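Local coordinates for carboxysome shell vertex protein CcmL (Gloeobacter violaceus, PDB 4JW0) that probably forms the pentameric vertices of the carboxysome shell, the polyhedral compartment in which RuBisCO is sequestered, at residues Arg5-Val10 / Gly50-Val55; Asp45-Gly50 / Ala76-Ile81. All coordinates share one frame; numbering follows the deposited sequence.

Interaction 1: Arg5-Val10 / Gly50-Val55; sequences RVRGTV and GLDEWV
Two arginines, Arg5 and Arg7, share a single carboxylate oxygen, OD1 of Asp52, and their guanidinium groups lie one over the other, with Arg7 NE 3.6 Å above the plane of the Arg5 group. The setting is the OB-fold sheet, where strand 2-11 meets the type II turn Gly50-Glu53 that leads into strand 54-59; Arg5 and Trp54 form an antiparallel, non-hydrogen-bonded pair. Arg7 makes the directed bond: its NH2 reaches Asp52 OD1 at 2.7 Å on the syn side, with the N-H...O angle bent to 144°. Arg7 CB points away from the turn, but the chain bends at chi2 and chi3 and brings the guanidinium over to the aspartate. Arg5 runs alongside Asp52, the guanidinium and carboxylate planes nearly parallel, but OD1 lies well out of the guanidinium plane, 3.5 Å from NH1, so this salt bridge is one of charge alone. Arg5 NH2 bonds to Gln28, and Arg7 NH1 forms a salt bridge with Asp88 of a neighbouring subunit. An alanine in place of Arg7 would probably cost Asp52 its one directed side-chain bond in this contact, leaving the undirected charge of Arg5 here, and leave Asp88 of the neighbouring subunit without this mate. Beneath the charges Val6 N donates to Glu53 O. Asp52 N returns a bond to Val6 O at 2.7 Å. Asp52 takes a positive phi (73°) as the third residue of the turn. Glu53 suits the last place because its carboxylate folds back to the start of the turn, where OE1 accepts from Gly50 N at 2.6 Å. Branched Val6 packs against the turn, its CB 3.3 Å from Gly50 O and its CG2 4.0 Å from Val55 CG1.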
loop_
_atom_site.group_PDB
_atom_site.type_symbol
_atom_site.label_atom_id
_atom_site.label_comp_id
_atom_site.label_asym_id
_atom_site.label_seq_id
_atom_site.Cartn_x
_atom_site.Cartn_y
_atom_site.Cartn_z
ATOM N N ARG A 5 12.851 10.187 -10.659
ATOM C CA ARG A 5 13.513 10.852 -11.770
ATOM C C ARG A 5 12.836 10.404 -13.063
ATOM O O ARG A 5 12.575 9.216 -13.254
ATOM C CB ARG A 5 15.004 10.488 -11.750
ATOM C CG ARG A 5 15.796 10.858 -12.984
ATOM C CD ARG A 5 17.287 10.594 -12.756
ATOM N NE ARG A 5 17.666 9.197 -12.997
ATOM C CZ ARG A 5 18.611 8.798 -13.853
ATOM N NH1 ARG A 5 19.301 9.678 -14.574
ATOM N NH2 ARG A 5 18.875 7.502 -13.994
ATOM N N VAL A 6 12.510 11.353 -13.936
ATOM C CA VAL A 6 11.791 11.020 -15.156
ATOM C C VAL A 6 12.739 10.345 -16.137
ATOM O O VAL A 6 13.764 10.925 -16.516
ATOM C CB VAL A 6 11.175 12.259 -15.831
ATOM C CG1 VAL A 6 10.458 11.855 -17.103
ATOM C CG2 VAL A 6 10.220 12.978 -14.886
ATOM N N ARG A 7 12.396 9.128 -16.550
ATOM C CA ARG A 7 13.247 8.360 -17.462
ATOM C C ARG A 7 12.646 8.190 -18.852
ATOM O O ARG A 7 13.367 7.909 -19.802
ATOM C CB ARG A 7 13.551 6.979 -16.878
ATOM C CG ARG A 7 14.403 7.010 -15.618
ATOM C CD ARG A 7 15.893 7.063 -15.921
ATOM N NE ARG A 7 16.297 8.280 -16.628
ATOM C CZ ARG A 7 16.978 8.307 -17.775
ATOM N NH1 ARG A 7 17.348 7.183 -18.381
ATOM N NH2 ARG A 7 17.292 9.472 -18.326
ATOM N N GLY A 8 11.336 8.353 -18.982
ATOM C CA GLY A 8 10.699 8.172 -20.272
ATOM C C GLY A 8 9.190 8.150 -20.199
ATOM O O GLY A 8 8.603 8.601 -19.220
ATOM N N THR A 9 8.569 7.603 -21.237
ATOM C CA THR A 9 7.120 7.596 -21.352
ATOM C C THR A 9 6.630 6.215 -21.746
ATOM O O THR A 9 7.362 5.427 -22.350
ATOM C CB THR A 9 6.622 8.605 -22.403
ATOM O OG1 THR A 9 6.964 8.143 -23.714
ATOM C CG2 THR A 9 7.238 9.965 -22.175
ATOM N N VAL A 10 5.385 5.933 -21.392
ATOM C CA VAL A 10 4.743 4.682 -21.752
ATOM C C VAL A 10 3.510 5.018 -22.575
ATOM O O VAL A 10 2.718 5.882 -22.187
ATOM C CB VAL A 10 4.334 3.888 -20.500
ATOM C CG1 VAL A 10 3.515 2.665 -20.884
ATOM C CG2 VAL A 10 5.570 3.479 -19.699
ATOM N N GLY A 50 9.846 16.853 -17.727
ATOM C CA GLY A 50 10.725 16.387 -18.782
ATOM C C GLY A 50 11.780 15.405 -18.308
ATOM O O GLY A 50 11.990 15.203 -17.110
ATOM N N LEU A 51 12.448 14.786 -19.271
ATOM C CA LEU A 51 13.493 13.813 -18.991
ATOM C C LEU A 51 14.494 14.300 -17.947
ATOM O O LEU A 51 14.955 15.436 -18.004
ATOM C CB LEU A 51 14.238 13.493 -20.284
ATOM C CG LEU A 51 14.902 12.126 -20.369
ATOM C CD1 LEU A 51 13.859 11.053 -20.673
ATOM C CD2 LEU A 51 16.000 12.154 -21.427
ATOM N N ASP A 52 14.813 13.416 -17.002
ATOM C CA ASP A 52 15.820 13.643 -15.960
ATOM C C ASP A 52 15.415 14.625 -14.856
ATOM O O ASP A 52 16.151 14.815 -13.886
ATOM C CB ASP A 52 17.165 14.056 -16.571
ATOM C CG ASP A 52 17.879 12.893 -17.247
ATOM O OD1 ASP A 52 17.630 11.733 -16.858
ATOM O OD2 ASP A 52 18.690 13.137 -18.165
ATOM N N GLU A 53 14.242 15.232 -14.974
ATOM C CA GLU A 53 13.753 16.086 -13.903
ATOM C C GLU A 53 13.380 15.251 -12.684
ATOM O O GLU A 53 12.952 14.108 -12.817
ATOM C CB GLU A 53 12.554 16.904 -14.378
ATOM C CG GLU A 53 12.919 17.983 -15.384
ATOM C CD GLU A 53 11.812 19.000 -15.581
ATOM O OE1 GLU A 53 10.739 18.630 -16.087
ATOM O OE2 GLU A 53 12.018 20.178 -15.233
ATOM N N TRP A 54 13.573 15.816 -11.496
ATOM C CA TRP A 54 13.139 15.168 -10.270
ATOM C C TRP A 54 11.710 15.583 -9.988
ATOM O O TRP A 54 11.365 16.755 -10.114
ATOM C CB TRP A 54 14.022 15.562 -9.087
ATOM C CG TRP A 54 15.324 14.828 -9.005
ATOM C CD1 TRP A 54 16.003 14.240 -10.029
ATOM C CD2 TRP A 54 16.102 14.603 -7.825
ATOM N NE1 TRP A 54 17.162 13.664 -9.557
ATOM C CE2 TRP A 54 17.245 13.877 -8.207
ATOM C CE3 TRP A 54 15.945 14.950 -6.482
ATOM C CZ2 TRP A 54 18.222 13.490 -7.297
ATOM C CZ3 TRP A 54 16.918 14.566 -5.580
ATOM C CH2 TRP A 54 18.042 13.844 -5.991
ATOM N N VAL A 55 10.876 14.623 -9.605
ATOM C CA VAL A 55 9.500 14.929 -9.256
ATOM C C VAL A 55 9.126 14.321 -7.913
ATOM O O VAL A 55 9.733 13.344 -7.461
ATOM C CB VAL A 55 8.514 14.400 -10.321
ATOM C CG1 VAL A 55 8.817 15.003 -11.674
ATOM C CG2 VAL A 55 8.560 12.875 -10.384
#

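Interaction 2: Asp45-Gly50 / Ala76-Ile81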
loop_
_atom_site.group_PDB
_atom_site.type_symbol
_atom_site.label_atom_id
_atom_site.label_comp_id
_atom_site.label_asym_id
_atom_site.label_seq_id
_atom_site.Cartn_x
_atom_site.Cartn_y
_atom_site.Cartn_z
ATOM N N ASP A 45 0.989 12.171 -15.478
ATOM C CA ASP A 45 1.632 13.477 -15.402
ATOM C C ASP A 45 0.769 14.572 -16.003
ATOM O O ASP A 45 0.681 14.707 -17.227
ATOM C CB ASP A 45 2.983 13.470 -16.114
ATOM C CG ASP A 45 3.685 14.824 -16.036
ATOM O OD1 ASP A 45 3.439 15.569 -15.060
ATOM O OD2 ASP A 45 4.476 15.150 -16.948
ATOM N N GLY A 46 0.146 15.358 -15.131
ATOM C CA GLY A 46 -0.583 16.543 -15.541
ATOM C C GLY A 46 0.192 17.805 -15.207
ATOM O O GLY A 46 -0.303 18.919 -15.402
ATOM N N VAL A 47 1.413 17.633 -14.706
ATOM C CA VAL A 47 2.274 18.767 -14.389
ATOM C C VAL A 47 3.105 19.164 -15.609
ATOM O O VAL A 47 3.222 20.346 -15.939
ATOM C CB VAL A 47 3.206 18.448 -13.214
ATOM C CG1 VAL A 47 4.170 19.602 -12.968
ATOM C CG2 VAL A 47 2.387 18.169 -11.960
ATOM N N GLY A 48 3.671 18.168 -16.281
ATOM C CA GLY A 48 4.482 18.407 -17.463
ATOM C C GLY A 48 5.961 18.338 -17.142
ATOM O O GLY A 48 6.665 19.341 -17.210
ATOM N N ALA A 49 6.435 17.145 -16.793
ATOM C CA ALA A 49 7.827 16.958 -16.408
ATOM C C ALA A 49 8.632 16.347 -17.546
ATOM O O ALA A 49 8.168 15.440 -18.235
ATOM C CB ALA A 49 7.919 16.077 -15.169
ATOM N N GLY A 50 9.846 16.853 -17.727
ATOM C CA GLY A 50 10.725 16.387 -18.782
ATOM C C GLY A 50 11.780 15.405 -18.308
ATOM O O GLY A 50 11.990 15.203 -17.110
ATOM N N ALA A 76 -0.971 6.331 -9.344
ATOM C CA ALA A 76 0.262 7.086 -9.169
ATOM C C ALA A 76 0.170 8.375 -9.961
ATOM O O ALA A 76 -0.280 8.387 -11.109
ATOM C CB ALA A 76 1.459 6.274 -9.604
ATOM N N VAL A 77 0.595 9.464 -9.337
ATOM C CA VAL A 77 0.446 10.783 -9.924
ATOM C C VAL A 77 1.667 11.647 -9.621
ATOM O O VAL A 77 2.171 11.659 -8.500
ATOM C CB VAL A 77 -0.826 11.484 -9.389
ATOM C CG1 VAL A 77 -0.744 11.664 -7.873
ATOM C CG2 VAL A 77 -1.042 12.810 -10.079
ATOM N N VAL A 78 2.135 12.365 -10.635
ATOM C CA VAL A 78 3.173 13.369 -10.454
ATOM C C VAL A 78 2.500 14.598 -9.867
ATOM O O VAL A 78 1.551 15.120 -10.449
ATOM C CB VAL A 78 3.832 13.751 -11.803
ATOM C CG1 VAL A 78 4.803 14.911 -11.630
ATOM C CG2 VAL A 78 4.539 12.549 -12.416
ATOM N N ILE A 79 2.981 15.069 -8.724
ATOM C CA ILE A 79 2.353 16.226 -8.098
ATOM C C ILE A 79 3.209 17.482 -8.182
ATOM O O ILE A 79 2.697 18.584 -8.006
ATOM C CB ILE A 79 1.954 15.942 -6.644
ATOM C CG1 ILE A 79 3.186 15.768 -5.760
ATOM C CG2 ILE A 79 1.050 14.714 -6.585
ATOM C CD1 ILE A 79 2.857 15.581 -4.299
ATOM N N GLY A 80 4.501 17.328 -8.454
ATOM C CA GLY A 80 5.362 18.487 -8.595
ATOM C C GLY A 80 6.742 18.201 -9.133
ATOM O O GLY A 80 7.309 17.143 -8.891
ATOM N N ILE A 81 7.281 19.167 -9.871
ATOM C CA ILE A 81 8.683 19.144 -10.248
ATOM C C ILE A 81 9.489 19.754 -9.107
ATOM O O ILE A 81 9.174 20.838 -8.612
ATOM C CB ILE A 81 8.925 19.923 -11.551
ATOM C CG1 ILE A 81 8.201 19.234 -12.706
ATOM C CG2 ILE A 81 10.427 20.033 -11.836
ATOM C CD1 ILE A 81 8.013 20.111 -13.941
HETATM O O HOH W 1 -0.167 15.164 -12.335
#
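Asp45 OD1, resting 3.7 Å from Val78 CG1, is gripped by two backbone N-H groups of its own loop. Val47 N reaches it at 2.9 Å, closing an Asx turn, and Gly48 N binds it as well, forming an Asx motif; both come from the same face of the carboxylate. The other oxygen, OD2, takes Ala49 N on its syn side at 2.8 Å in a nearly straight bond (169°). With CG anti to the backbone N (chi1 -179°), the carboxylate lies within the curve of the loop, and its short side chain suits this place: three amides hold it, and their N-H dipoles probably stabilise the buried carboxylate. The loop so shaped lies against strand 76-81, which pairs with strand 54-59 and, through Ala76 and Val78, with Ala44 at the end of strand 39-44, closing the OB-fold barrel. Val47 CB points toward the strand, and both branches touch it: CG2 sits 3.5 Å from Val78 O, just before the classic bulge in which Ile79 and Gly80 both face Leu56, while CG1 packs on Ile81 CD1. Gly48 suits backbone angles at which a CB would jam against the carbonyl O of Val47. Small Ala49 lets the loop come close to the strand, its CB 4.0 Å from Ile81 CG1. Ile81 spans Val47, Gly48 and Ala49 with its long branch, and its backbone O bonds to Ser12 of a neighbouring subunit, whose strand continues the sheet. At the other end a water bridges loop and strand, accepting from Gly46 N and donating to Val78 O at 2.6 Å.

From the N terminus, strand 2-11 comes first, and interaction 1 closes the long excursion through strands 24-30 and 39-44 when the chain returns at Gly50-Val55. Interaction 2 starts within that excursion, at Asp45-Gly50, and closes beyond it on strand 76-81, so the two loops cross, with Gly50 common to both. The linker from strand 39-44 to strand 54-59 thus meets strand 2-11 through its later part and strand 76-81 through its earlier part. Strands 54-59 and 76-81 are sheet neighbours, and the contacts touch where Val55 CG1 packs on Ala49 CB. Each contact also borders a different neighbouring subunit of the pentamer.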